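Local atomic coordinates of cell division control protein 4 (PDB entry 3V7D), a protein that serves as the substrate-recognition F-box subunit of an SCF ubiquitin ligase, binding phosphorylated targets such as the CDK inhibitor SIC1 for ubiquitination and degradation. Residues C194-F199 and H247-V252; E200-T205 and H230-P235; D141-V146 and L155-G160; Y134-A139 and L168-G173. The protein carries 1 engineered substitution. All blocks are in the same frame, centred on the assembly; numbering follows the deposited sequence.

Contact 1: residues C194-F199 and H247-V252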
loop_
_atom_site.group_PDB
_atom_site.type_symbol
_atom_site.label_atom_id
_atom_site.label_comp_id
_atom_site.label_asym_id
_atom_site.label_seq_id
_atom_site.Cartn_x
_atom_site.Cartn_y
_atom_site.Cartn_z
ATOM N N CYS B 194 -0.753 -19.794 -26.621
ATOM C CA CYS B 194 -0.457 -19.298 -27.960
ATOM C C CYS B 194 -0.663 -17.799 -28.102
ATOM O O CYS B 194 -1.241 -17.149 -27.231
ATOM C CB CYS B 194 -1.320 -20.021 -28.998
ATOM S SG CYS B 194 -3.066 -19.532 -28.973
ATOM N N CYS B 195 -0.181 -17.259 -29.215
ATOM C CA CYS B 195 -0.467 -15.883 -29.590
ATOM C C CYS B 195 -1.824 -15.828 -30.285
ATOM O O CYS B 195 -2.113 -16.648 -31.156
ATOM C CB CYS B 195 0.616 -15.350 -30.524
ATOM S SG CYS B 195 0.310 -13.672 -31.113
ATOM N N THR B 196 -2.659 -14.867 -29.900
ATOM C CA THR B 196 -3.978 -14.741 -30.510
ATOM C C THR B 196 -4.040 -13.621 -31.547
ATOM O O THR B 196 -4.805 -13.699 -32.508
ATOM C CB THR B 196 -5.088 -14.534 -29.456
ATOM O OG1 THR B 196 -4.760 -13.416 -28.621
ATOM C CG2 THR B 196 -5.248 -15.777 -28.596
ATOM N N HIS B 197 -3.236 -12.581 -31.350
ATOM C CA HIS B 197 -3.229 -11.440 -32.264
ATOM C C HIS B 197 -1.822 -10.891 -32.486
ATOM O O HIS B 197 -1.036 -10.770 -31.546
ATOM C CB HIS B 197 -4.127 -10.314 -31.733
ATOM C CG HIS B 197 -5.546 -10.729 -31.488
ATOM N ND1 HIS B 197 -5.922 -11.490 -30.400
ATOM C CD2 HIS B 197 -6.681 -10.482 -32.183
ATOM C CE1 HIS B 197 -7.226 -11.700 -30.442
ATOM N NE2 HIS B 197 -7.710 -11.097 -31.512
ATOM N N VAL B 198 -1.513 -10.557 -33.734
ATOM C CA VAL B 198 -0.286 -9.836 -34.053
ATOM C C VAL B 198 -0.632 -8.512 -34.727
ATOM O O VAL B 198 -1.122 -8.495 -35.857
ATOM C CB VAL B 198 0.633 -10.648 -34.979
ATOM C CG1 VAL B 198 1.900 -9.863 -35.284
ATOM C CG2 VAL B 198 0.969 -11.994 -34.356
ATOM N N PHE B 199 -0.384 -7.406 -34.030
ATOM C CA PHE B 199 -0.687 -6.080 -34.564
ATOM C C PHE B 199 0.555 -5.414 -35.146
ATOM O O PHE B 199 1.509 -5.113 -34.425
ATOM C CB PHE B 199 -1.284 -5.174 -33.484
ATOM C CG PHE B 199 -2.599 -5.654 -32.936
ATOM C CD1 PHE B 199 -3.379 -6.554 -33.644
ATOM C CD2 PHE B 199 -3.055 -5.197 -31.708
ATOM C CE1 PHE B 199 -4.588 -6.992 -33.137
ATOM C CE2 PHE B 199 -4.262 -5.631 -31.196
ATOM C CZ PHE B 199 -5.031 -6.530 -31.912
ATOM N N HIS B 247 -9.682 -21.013 -33.486
ATOM C CA HIS B 247 -9.509 -20.106 -34.615
ATOM C C HIS B 247 -8.328 -20.482 -35.504
ATOM O O HIS B 247 -7.889 -21.631 -35.537
ATOM C CB HIS B 247 -9.327 -18.672 -34.118
ATOM C CG HIS B 247 -10.612 -17.936 -33.905
ATOM N ND1 HIS B 247 -10.882 -16.722 -34.496
ATOM C CD2 HIS B 247 -11.706 -18.247 -33.168
ATOM C CE1 HIS B 247 -12.085 -16.313 -34.131
ATOM N NE2 HIS B 247 -12.605 -17.222 -33.325
ATOM N N ASP B 248 -7.832 -19.486 -36.232
ATOM C CA ASP B 248 -6.638 -19.610 -37.053
ATOM C C ASP B 248 -5.517 -18.807 -36.400
ATOM O O ASP B 248 -4.810 -18.052 -37.070
ATOM C CB ASP B 248 -6.909 -19.086 -38.466
ATOM C CG ASP B 248 -8.028 -18.054 -38.501
ATOM O OD1 ASP B 248 -8.996 -18.206 -37.726
ATOM O OD2 ASP B 248 -7.945 -17.096 -39.299
ATOM N N TYR B 249 -5.376 -18.970 -35.087
ATOM C CA TYR B 249 -4.394 -18.223 -34.299
ATOM C C TYR B 249 -2.969 -18.427 -34.809
ATOM O O TYR B 249 -2.574 -19.550 -35.124
ATOM C CB TYR B 249 -4.486 -18.613 -32.819
ATOM C CG TYR B 249 -5.748 -18.136 -32.134
ATOM C CD1 TYR B 249 -6.235 -16.852 -32.349
ATOM C CD2 TYR B 249 -6.456 -18.972 -31.279
ATOM C CE1 TYR B 249 -7.389 -16.411 -31.727
ATOM C CE2 TYR B 249 -7.613 -18.540 -30.655
ATOM C CZ TYR B 249 -8.074 -17.258 -30.882
ATOM O OH TYR B 249 -9.225 -16.824 -30.262
ATOM N N PRO B 250 -2.188 -17.336 -34.885
ATOM C CA PRO B 250 -2.604 -15.992 -34.472
ATOM C C PRO B 250 -3.350 -15.232 -35.566
ATOM O O PRO B 250 -3.092 -15.428 -36.755
ATOM C CB PRO B 250 -1.270 -15.302 -34.194
ATOM C CG PRO B 250 -0.339 -15.921 -35.180
ATOM C CD PRO B 250 -0.778 -17.364 -35.313
ATOM N N LEU B 251 -4.274 -14.372 -35.151
ATOM C CA LEU B 251 -4.928 -13.452 -36.070
ATOM C C LEU B 251 -3.953 -12.338 -36.407
ATOM O O LEU B 251 -3.701 -11.454 -35.587
ATOM C CB LEU B 251 -6.187 -12.862 -35.438
ATOM C CG LEU B 251 -7.513 -13.598 -35.638
ATOM C CD1 LEU B 251 -7.461 -15.006 -35.073
ATOM C CD2 LEU B 251 -8.654 -12.808 -35.013
ATOM N N VAL B 252 -3.394 -12.384 -37.610
ATOM C CA VAL B 252 -2.402 -11.401 -38.022
ATOM C C VAL B 252 -3.057 -10.221 -38.740
ATOM O O VAL B 252 -3.894 -10.409 -39.621
ATOM C CB VAL B 252 -1.332 -12.038 -38.932
ATOM C CG1 VAL B 252 -0.224 -11.041 -39.237
ATOM C CG2 VAL B 252 -0.763 -13.297 -38.283
#

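Contact 2: residues E200-T205 and H230-P235. Unlike the reference sequence in segment 200-205: E200 (reference Lys).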
loop_
_atom_site.group_PDB
_atom_site.type_symbol
_atom_site.label_atom_id
_atom_site.label_comp_id
_atom_site.label_asym_id
_atom_site.label_seq_id
_atom_site.Cartn_x
_atom_site.Cartn_y
_atom_site.Cartn_z
ATOM N N GLU B 200 0.540 -5.180 -36.454
ATOM C CA GLU B 200 1.627 -4.462 -37.101
ATOM C C GLU B 200 1.205 -3.017 -37.324
ATOM O O GLU B 200 0.016 -2.699 -37.293
ATOM C CB GLU B 200 2.019 -5.136 -38.421
ATOM C CG GLU B 200 2.484 -6.581 -38.255
ATOM C CD GLU B 200 3.012 -7.192 -39.542
ATOM O OE1 GLU B 200 3.275 -6.438 -40.502
ATOM O OE2 GLU B 200 3.164 -8.431 -39.594
ATOM N N GLY B 201 2.179 -2.140 -37.535
ATOM C CA GLY B 201 1.890 -0.731 -37.726
ATOM C C GLY B 201 3.072 0.148 -37.374
ATOM O O GLY B 201 3.395 1.085 -38.106
ATOM N N HIS B 202 3.712 -0.147 -36.245
ATOM C CA HIS B 202 4.917 0.569 -35.842
ATOM C C HIS B 202 6.013 0.387 -36.885
ATOM O O HIS B 202 6.175 -0.695 -37.450
ATOM C CB HIS B 202 5.410 0.089 -34.473
ATOM C CG HIS B 202 4.701 0.723 -33.317
ATOM N ND1 HIS B 202 4.743 2.078 -33.071
ATOM C CD2 HIS B 202 3.938 0.187 -32.334
ATOM C CE1 HIS B 202 4.036 2.349 -31.989
ATOM N NE2 HIS B 202 3.537 1.219 -31.523
ATOM N N ASN B 203 6.760 1.453 -37.142
ATOM C CA ASN B 203 7.812 1.409 -38.147
ATOM C C ASN B 203 9.180 1.198 -37.521
ATOM O O ASN B 203 10.207 1.283 -38.198
ATOM C CB ASN B 203 7.793 2.681 -38.996
ATOM C CG ASN B 203 6.535 2.796 -39.840
ATOM O OD1 ASN B 203 5.811 3.787 -39.766
ATOM N ND2 ASN B 203 6.266 1.771 -40.642
ATOM N N SER B 204 9.179 0.917 -36.223
ATOM C CA SER B 204 10.411 0.679 -35.485
ATOM C C SER B 204 10.124 -0.127 -34.215
ATOM O O SER B 204 8.985 -0.534 -33.977
ATOM C CB SER B 204 11.090 2.007 -35.146
ATOM O OG SER B 204 12.385 1.796 -34.616
ATOM N N THR B 205 11.161 -0.360 -33.415
ATOM C CA THR B 205 11.051 -1.175 -32.204
ATOM C C THR B 205 9.997 -0.653 -31.231
ATOM O O THR B 205 9.975 0.534 -30.908
ATOM C CB THR B 205 12.403 -1.253 -31.456
ATOM O OG1 THR B 205 13.323 -2.056 -32.204
ATOM C CG2 THR B 205 12.222 -1.858 -30.068
ATOM N N HIS B 230 1.025 4.101 -30.611
ATOM C CA HIS B 230 -0.154 3.538 -31.250
ATOM C C HIS B 230 -1.160 3.128 -30.188
ATOM O O HIS B 230 -0.781 2.632 -29.128
ATOM C CB HIS B 230 0.222 2.331 -32.110
ATOM C CG HIS B 230 0.825 2.688 -33.434
ATOM N ND1 HIS B 230 1.750 3.698 -33.585
ATOM C CD2 HIS B 230 0.638 2.161 -34.669
ATOM C CE1 HIS B 230 2.106 3.778 -34.855
ATOM N NE2 HIS B 230 1.447 2.856 -35.534
ATOM N N VAL B 231 -2.441 3.343 -30.464
ATOM C CA VAL B 231 -3.493 2.932 -29.540
ATOM C C VAL B 231 -4.325 1.801 -30.151
ATOM O O VAL B 231 -4.729 1.871 -31.312
ATOM C CB VAL B 231 -4.398 4.118 -29.126
ATOM C CG1 VAL B 231 -5.445 3.665 -28.120
ATOM C CG2 VAL B 231 -3.559 5.252 -28.543
ATOM N N TRP B 232 -4.556 0.749 -29.372
ATOM C CA TRP B 232 -5.322 -0.397 -29.843
ATOM C C TRP B 232 -6.318 -0.857 -28.787
ATOM O O TRP B 232 -6.051 -0.757 -27.589
ATOM C CB TRP B 232 -4.414 -1.581 -30.198
ATOM C CG TRP B 232 -3.013 -1.241 -30.592
ATOM C CD1 TRP B 232 -2.015 -0.784 -29.779
ATOM C CD2 TRP B 232 -2.434 -1.386 -31.890
ATOM N NE1 TRP B 232 -0.857 -0.611 -30.499
ATOM C CE2 TRP B 232 -1.090 -0.977 -31.805
ATOM C CE3 TRP B 232 -2.926 -1.811 -33.129
ATOM C CZ2 TRP B 232 -0.231 -0.981 -32.901
ATOM C CZ3 TRP B 232 -2.075 -1.813 -34.222
ATOM C CH2 TRP B 232 -0.744 -1.400 -34.101
ATOM N N LYS B 233 -7.464 -1.365 -29.232
ATOM C CA LYS B 233 -8.397 -2.020 -28.326
ATOM C C LYS B 233 -7.892 -3.422 -28.011
ATOM O O LYS B 233 -7.401 -4.119 -28.896
ATOM C CB LYS B 233 -9.799 -2.085 -28.936
ATOM C CG LYS B 233 -10.478 -0.729 -29.059
ATOM C CD LYS B 233 -11.887 -0.853 -29.609
ATOM C CE LYS B 233 -11.872 -1.308 -31.056
ATOM N NZ LYS B 233 -11.284 -0.277 -31.956
ATOM N N LEU B 234 -7.993 -3.822 -26.745
ATOM C CA LEU B 234 -7.642 -5.181 -26.340
ATOM C C LEU B 234 -8.796 -6.119 -26.676
ATOM O O LEU B 234 -9.907 -5.938 -26.182
ATOM C CB LEU B 234 -7.345 -5.242 -24.840
ATOM C CG LEU B 234 -6.978 -6.618 -24.273
ATOM C CD1 LEU B 234 -5.615 -7.072 -24.778
ATOM C CD2 LEU B 234 -7.017 -6.611 -22.749
ATOM N N PRO B 235 -8.536 -7.115 -27.535
ATOM C CA PRO B 235 -9.553 -8.078 -27.979
ATOM C C PRO B 235 -10.192 -8.850 -26.824
ATOM O O PRO B 235 -9.512 -9.212 -25.860
ATOM C CB PRO B 235 -8.759 -9.027 -28.878
ATOM C CG PRO B 235 -7.617 -8.201 -29.375
ATOM C CD PRO B 235 -7.250 -7.313 -28.225
#

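Contact 3: residues D141-V146 and L155-G160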
loop_
_atom_site.group_PDB
_atom_site.type_symbol
_atom_site.label_atom_id
_atom_site.label_comp_id
_atom_site.label_asym_id
_atom_site.label_seq_id
_atom_site.Cartn_x
_atom_site.Cartn_y
_atom_site.Cartn_z
ATOM N N ASP B 141 16.036 -13.244 -26.536
ATOM C CA ASP B 141 16.005 -14.546 -27.194
ATOM C C ASP B 141 14.672 -14.761 -27.908
ATOM O O ASP B 141 14.345 -15.880 -28.298
ATOM C CB ASP B 141 16.268 -15.678 -26.187
ATOM C CG ASP B 141 15.140 -15.847 -25.173
ATOM O OD1 ASP B 141 14.339 -14.908 -24.987
ATOM O OD2 ASP B 141 15.060 -16.926 -24.551
ATOM N N LYS B 142 13.907 -13.679 -28.049
ATOM C CA LYS B 142 12.622 -13.677 -28.754
ATOM C C LYS B 142 11.521 -14.460 -28.030
ATOM O O LYS B 142 10.422 -14.626 -28.564
ATOM C CB LYS B 142 12.776 -14.186 -30.196
ATOM C CG LYS B 142 13.873 -13.500 -31.004
ATOM C CD LYS B 142 14.041 -14.151 -32.382
ATOM C CE LYS B 142 15.202 -13.535 -33.143
ATOM N NZ LYS B 142 15.395 -14.154 -34.489
ATOM N N MET B 143 11.807 -14.916 -26.814
ATOM C CA MET B 143 10.875 -15.761 -26.071
ATOM C C MET B 143 10.191 -15.064 -24.897
ATOM O O MET B 143 10.727 -14.133 -24.299
ATOM C CB MET B 143 11.591 -17.010 -25.552
ATOM C CG MET B 143 12.223 -17.856 -26.641
ATOM S SD MET B 143 11.026 -18.290 -27.913
ATOM C CE MET B 143 11.975 -19.461 -28.884
ATOM N N ILE B 144 8.997 -15.545 -24.571
ATOM C CA ILE B 144 8.293 -15.142 -23.365
ATOM C C ILE B 144 8.091 -16.386 -22.511
ATOM O O ILE B 144 7.552 -17.387 -22.982
ATOM C CB ILE B 144 6.917 -14.538 -23.689
ATOM C CG1 ILE B 144 7.073 -13.269 -24.526
ATOM C CG2 ILE B 144 6.155 -14.239 -22.410
ATOM C CD1 ILE B 144 5.757 -12.613 -24.893
ATOM N N ARG B 145 8.534 -16.335 -21.260
ATOM C CA ARG B 145 8.389 -17.486 -20.380
ATOM C C ARG B 145 7.399 -17.205 -19.262
ATOM O O ARG B 145 7.394 -16.121 -18.680
ATOM C CB ARG B 145 9.745 -17.932 -19.824
ATOM C CG ARG B 145 10.692 -18.471 -20.897
ATOM C CD ARG B 145 12.053 -18.855 -20.331
ATOM N NE ARG B 145 12.014 -20.087 -19.543
ATOM C CZ ARG B 145 12.107 -21.309 -20.060
ATOM N NH1 ARG B 145 12.232 -21.470 -21.367
ATOM N NH2 ARG B 145 12.070 -22.374 -19.271
ATOM N N VAL B 146 6.559 -18.193 -18.978
ATOM C CA VAL B 146 5.517 -18.065 -17.974
ATOM C C VAL B 146 5.754 -19.060 -16.845
ATOM O O VAL B 146 5.986 -20.250 -17.088
ATOM C CB VAL B 146 4.122 -18.318 -18.580
ATOM C CG1 VAL B 146 3.038 -18.098 -17.536
ATOM C CG2 VAL B 146 3.895 -17.420 -19.791
ATOM N N LEU B 155 5.951 -23.047 -16.466
ATOM C CA LEU B 155 4.694 -23.501 -17.067
ATOM C C LEU B 155 4.821 -23.746 -18.565
ATOM O O LEU B 155 4.640 -24.866 -19.040
ATOM C CB LEU B 155 3.572 -22.492 -16.815
ATOM C CG LEU B 155 2.832 -22.627 -15.487
ATOM C CD1 LEU B 155 1.708 -21.606 -15.401
ATOM C CD2 LEU B 155 2.294 -24.043 -15.325
ATOM N N LEU B 156 5.119 -22.687 -19.307
ATOM C CA LEU B 156 5.287 -22.797 -20.751
ATOM C C LEU B 156 6.058 -21.616 -21.321
ATOM O O LEU B 156 6.173 -20.564 -20.686
ATOM C CB LEU B 156 3.931 -22.949 -21.459
ATOM C CG LEU B 156 2.776 -21.989 -21.147
ATOM C CD1 LEU B 156 2.997 -20.593 -21.725
ATOM C CD2 LEU B 156 1.469 -22.571 -21.663
ATOM N N GLN B 157 6.583 -21.803 -22.525
ATOM C CA GLN B 157 7.270 -20.740 -23.241
ATOM C C GLN B 157 6.410 -20.272 -24.406
ATOM O O GLN B 157 5.917 -21.082 -25.190
ATOM C CB GLN B 157 8.628 -21.232 -23.742
ATOM C CG GLN B 157 9.391 -20.228 -24.591
ATOM C CD GLN B 157 10.875 -20.532 -24.640
ATOM O OE1 GLN B 157 11.646 -20.048 -23.814
ATOM N NE2 GLN B 157 11.282 -21.344 -25.607
ATOM N N LEU B 158 6.217 -18.962 -24.501
ATOM C CA LEU B 158 5.463 -18.378 -25.603
ATOM C C LEU B 158 6.406 -17.875 -26.690
ATOM O O LEU B 158 7.144 -16.910 -26.483
ATOM C CB LEU B 158 4.571 -17.241 -25.098
ATOM C CG LEU B 158 3.424 -17.668 -24.179
ATOM C CD1 LEU B 158 2.754 -16.461 -23.545
ATOM C CD2 LEU B 158 2.413 -18.496 -24.952
ATOM N N SER B 159 6.390 -18.547 -27.840
ATOM C CA SER B 159 7.230 -18.169 -28.974
ATOM C C SER B 159 6.380 -17.624 -30.112
ATOM O O SER B 159 5.199 -17.955 -30.228
ATOM C CB SER B 159 8.028 -19.372 -29.475
ATOM O OG SER B 159 7.161 -20.357 -30.001
ATOM N N GLY B 160 6.984 -16.796 -30.956
ATOM C CA GLY B 160 6.273 -16.206 -32.076
ATOM C C GLY B 160 6.906 -14.912 -32.551
ATOM O O GLY B 160 6.905 -14.614 -33.744
HETATM O O HOH W 1 14.355 -19.259 -23.537
HETATM O O HOH W 2 9.651 -16.208 -30.631
HETATM O O HOH W 3 7.630 -14.595 -28.627
#

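Contact 4: residues Y134-A139 and L168-G173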
loop_
_atom_site.group_PDB
_atom_site.type_symbol
_atom_site.label_atom_id
_atom_site.label_comp_id
_atom_site.label_asym_id
_atom_site.label_seq_id
_atom_site.Cartn_x
_atom_site.Cartn_y
_atom_site.Cartn_z
ATOM N N TYR B 134 1.079 -15.679 -11.759
ATOM C CA TYR B 134 1.975 -15.878 -12.890
ATOM C C TYR B 134 3.214 -15.014 -12.738
ATOM O O TYR B 134 3.133 -13.862 -12.309
ATOM C CB TYR B 134 1.306 -15.493 -14.206
ATOM C CG TYR B 134 0.186 -16.391 -14.665
ATOM C CD1 TYR B 134 0.394 -17.750 -14.865
ATOM C CD2 TYR B 134 -1.070 -15.868 -14.948
ATOM C CE1 TYR B 134 -0.631 -18.571 -15.305
ATOM C CE2 TYR B 134 -2.100 -16.677 -15.387
ATOM C CZ TYR B 134 -1.876 -18.027 -15.565
ATOM O OH TYR B 134 -2.906 -18.830 -16.004
ATOM N N VAL B 135 4.364 -15.573 -13.095
ATOM C CA VAL B 135 5.551 -14.766 -13.317
ATOM C C VAL B 135 5.859 -14.872 -14.796
ATOM O O VAL B 135 5.933 -15.973 -15.347
ATOM C CB VAL B 135 6.766 -15.237 -12.499
ATOM C CG1 VAL B 135 7.921 -14.251 -12.668
ATOM C CG2 VAL B 135 6.398 -15.375 -11.034
ATOM N N ILE B 136 6.010 -13.725 -15.445
ATOM C CA ILE B 136 6.178 -13.689 -16.890
ATOM C C ILE B 136 7.399 -12.856 -17.254
ATOM O O ILE B 136 7.538 -11.719 -16.805
ATOM C CB ILE B 136 4.924 -13.115 -17.575
ATOM C CG1 ILE B 136 3.670 -13.834 -17.071
ATOM C CG2 ILE B 136 5.036 -13.232 -19.086
ATOM C CD1 ILE B 136 2.382 -13.137 -17.420
ATOM N N THR B 137 8.288 -13.431 -18.060
ATOM C CA THR B 137 9.532 -12.764 -18.423
ATOM C C THR B 137 9.750 -12.731 -19.929
ATOM O O THR B 137 9.346 -13.645 -20.650
ATOM C CB THR B 137 10.751 -13.459 -17.788
ATOM O OG1 THR B 137 10.701 -14.859 -18.080
ATOM C CG2 THR B 137 10.769 -13.255 -16.275
ATOM N N GLY B 138 10.405 -11.674 -20.393
ATOM C CA GLY B 138 10.795 -11.561 -21.785
ATOM C C GLY B 138 12.289 -11.320 -21.905
ATOM O O GLY B 138 12.911 -10.756 -21.001
ATOM N N ALA B 139 12.875 -11.758 -23.014
ATOM C CA ALA B 139 14.292 -11.509 -23.258
ATOM C C ALA B 139 14.599 -11.287 -24.735
ATOM O O ALA B 139 13.705 -11.311 -25.585
ATOM C CB ALA B 139 15.135 -12.643 -22.701
ATOM N N LEU B 168 6.365 -5.951 -21.747
ATOM C CA LEU B 168 5.337 -6.915 -21.364
ATOM C C LEU B 168 4.309 -6.261 -20.458
ATOM O O LEU B 168 4.662 -5.476 -19.582
ATOM C CB LEU B 168 5.958 -8.081 -20.596
ATOM C CG LEU B 168 6.574 -9.256 -21.342
ATOM C CD1 LEU B 168 7.058 -10.279 -20.327
ATOM C CD2 LEU B 168 5.567 -9.871 -22.298
ATOM N N LYS B 169 3.040 -6.602 -20.652
ATOM C CA LYS B 169 1.995 -6.127 -19.756
ATOM C C LYS B 169 0.898 -7.166 -19.603
ATOM O O LYS B 169 0.250 -7.553 -20.575
ATOM C CB LYS B 169 1.401 -4.810 -20.252
ATOM C CG LYS B 169 0.561 -4.073 -19.217
ATOM C CD LYS B 169 1.438 -3.413 -18.165
ATOM C CE LYS B 169 0.609 -2.607 -17.178
ATOM N NZ LYS B 169 1.458 -1.717 -16.323
ATOM N N TYR B 170 0.696 -7.615 -18.371
ATOM C CA TYR B 170 -0.356 -8.570 -18.073
ATOM C C TYR B 170 -1.688 -7.835 -17.976
ATOM O O TYR B 170 -1.774 -6.767 -17.374
ATOM C CB TYR B 170 -0.049 -9.299 -16.766
ATOM C CG TYR B 170 -1.065 -10.354 -16.407
ATOM C CD1 TYR B 170 -0.945 -11.647 -16.889
ATOM C CD2 TYR B 170 -2.145 -10.057 -15.587
ATOM C CE1 TYR B 170 -1.872 -12.616 -16.569
ATOM C CE2 TYR B 170 -3.077 -11.021 -15.259
ATOM C CZ TYR B 170 -2.935 -12.299 -15.753
ATOM O OH TYR B 170 -3.858 -13.266 -15.432
ATOM N N ALA B 171 -2.726 -8.404 -18.580
ATOM C CA ALA B 171 -4.043 -7.779 -18.557
ATOM C C ALA B 171 -4.930 -8.383 -17.470
ATOM O O ALA B 171 -5.099 -7.805 -16.394
ATOM C CB ALA B 171 -4.710 -7.895 -19.921
ATOM N N HIS B 172 -5.484 -9.556 -17.765
ATOM C CA HIS B 172 -6.390 -10.256 -16.863
ATOM C C HIS B 172 -6.705 -11.607 -17.483
ATOM O O HIS B 172 -6.640 -11.761 -18.703
ATOM C CB HIS B 172 -7.692 -9.477 -16.697
ATOM C CG HIS B 172 -8.492 -9.374 -17.959
ATOM N ND1 HIS B 172 -8.261 -8.403 -18.910
ATOM C CD2 HIS B 172 -9.510 -10.131 -18.433
ATOM C CE1 HIS B 172 -9.108 -8.560 -19.912
ATOM N NE2 HIS B 172 -9.877 -9.601 -19.648
ATOM N N GLY B 173 -7.047 -12.581 -16.648
ATOM C CA GLY B 173 -7.474 -13.883 -17.131
ATOM C C GLY B 173 -6.473 -14.583 -18.029
ATOM O O GLY B 173 -6.851 -15.233 -18.999
#

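Contact 1: residues C194-F199 and H247-V252
T196 and L251 open the backbone pairing that adds a short parallel strand to the edge of a blade: L251 N donates to T196 O at 2.8 Å, and V198 N donates in turn to L251 O at 3.0 Å. The same L251 oxygen is also approached by the CA-H of H197, a weaker contact. Within the strand, ND1 of the H197 imidazole is hydrogen-bonded to the hydroxyl OG1 of T196 at 2.9 Å.

Aromatic contacts gather at the start of the pairing. The methyl CG2 of T196 stands over the middle of the Y249 ring, a CH-pi contact of 3.9 Å to the ring centroid only 11° off the normal, while CB of H247 covers the other face. The sulfur of C194 approaches the same ring obliquely, with SG 5.0 Å from the centroid.

In WD40 propellers the outermost strand of each four-stranded blade, here 194-199, usually ends the sheet; in this one 251-253 runs beside it as a fifth. On its other side the strand carries a classic beta bulge, with T196 and H197 both facing V187.

Apolar packing completes the pairing. A cis peptide bond precedes P250, whose CB rests 3.8 Å from SG of C195 and 4.0 Å from CG2 of V198. On the opposite face of the sheet H197 and L251 lie side by side, CD2 of L251 meeting NE2 of H197 at 4.0 Å.

Contact 2: residues E200-T205 and H230-P235
H202 and H230 meet ring on ring in a buried, non-hydrogen-bonded contact between the loop that enters the third WD repeat and the third strand of the blade that this repeat builds. The two side chains run past each other in opposite directions, and their imidazoles have centroids 3.9 Å apart and planes inclined by 39°, too tilted for a parallel stack and too flat for an edge-to-face pair. CE1 of H202 comes closest, 3.1 Å from ND1 of H230. Their two ND1 atoms also lie near each other but at an angle unsuited to a hydrogen bond.

Beside this pair, the indole of W232 is met at its rim: the carbonyl O of E200, an engineered residue, lies 3.5 Å from CH2 near the ring plane, and CD2 of H202 approaches CZ2 at 4.4 Å. G201, between them, sets its carbonyl carbon 3.7 Å from NE2 of H230. At its backbone angles (phi 156°, psi -45°) a side chain would be jammed against the carbonyl O of E200.

The partners of H202 make the arrangement a worked example of the WD40 structural tetrad. ND1 is hydrogen-bonded to D226 and NE2 to the hydroxyl of T222, which also bonds NE1 of W232. Further along the same loop, the backbone N of T205 is hydrogen-bonded to a modified side chain of the bound peptide.

With both ring nitrogens of H202 engaged, the imidazole is fixed in rotation. The adjacent carboxylate would be expected to favour a proton on ND1, leaving NE2 as a likely acceptor from T222, while H230 contributes packing over one face of the ring.

Contact 3: residues D141-V146 and L155-G160
R145 and Q157 bring their flat groups together nearly perpendicular, guanidinium and amide planes 83° apart. OE1 of Q157 sits at the guanidinium edge, 2.9 Å from NH1, and the donor stands above the amide plane. M143 adjoins the amide, its CG 3.6 Å from CD, then bends at chi2 (-54°) to place SD 3.5 Å from CB of S159.

The backbones form an antiparallel hairpin, the outer two strands of the first WD-repeat blade. I144 and L158 form a hydrogen-bonded pair, with L158 N only 2.6 Å from I144 O, and R145 with Q157 a non-hydrogen-bonded one. At the far end L155 and L156 both face V146, a classic beta bulge in which V146 O accepts from L155 N at 2.9 Å and only weakly from L156 N. I144 and L158 pack on W188 of the next blade.

OE1 of Q157 also accepts from a water, at 2.8 Å, that donates as well to OD2 of D141, whose OD1 closes an Asx turn with M143 N and binds H120. The glutamine oxygen thus holds two donors, and one water couples this strand pair to the aspartate–histidine bond of the WD repeat.

Contact 4: residues Y134-A139 and L168-G173
Y134 and Y170 are turned toward each other by different first torsions: CG of Y134 is anti to its carbonyl carbon (chi1 -69°), whereas CG of Y170 is anti to its backbone N (chi1 -178°). The side chains cross at about a right angle, bringing CD2 of Y134 to 3.7 Å from CE1 of Y170, and the Y170 hydroxyl lies in the plane of the Y134 ring at its edge, 3.8 Å from CE2.

Two residues on, I136 points the same way across the seam. Its CD1 rests 3.7 Å from CD1 of Y170, and its other branch, CG2, meets CD1 of L168 at 3.8 Å. That leucine methyl also reaches the backbone, lying 3.6 Å from the N of G138 and 3.7 Å from the carbonyl carbon of T137.

Such packing is how neighbouring blades of a beta-propeller join. Strand 134-139 is the second strand of the first blade and 168-170 belongs to the innermost strand of the second; their axes come within 8.3 Å at 163°, too far for backbone pairing, and between these segments the contacts are made by side chains, one of them resting on backbone.

Between these two segments the contact is apolar and has no hydrogen bond. Around it, Y170 N is bonded to the side chain of Q129, and the Y170 hydroxyl to D132 and to the backbone N of G174; the hydroxyl bonds would help fix the ring against Y134 and I136.

How the contacts relate
The four contacts follow the first three blades of the propeller. Contacts 3 and 4, with centres about 10 Å apart, share a sheet: R145 N and T137 O, 2.9 Å apart, probably form a hydrogen bond between neighbouring strands. Contact 3 reaches contact 1 across the same seam that contact 4 spans, where CD2 of L158 lies 3.8 Å from the N of C194. Contacts 1 and 2 touch more extensively, at the following seam, through H197 CE1 and P235 CB at 3.5 Å and through F199 against W232. Contact 2 also meets contact 4, by L234 on A171. Contact 2 includes a loop whose T205 N is hydrogen-bonded to the bound peptide; its centre is about 20 Å from that of contact 3.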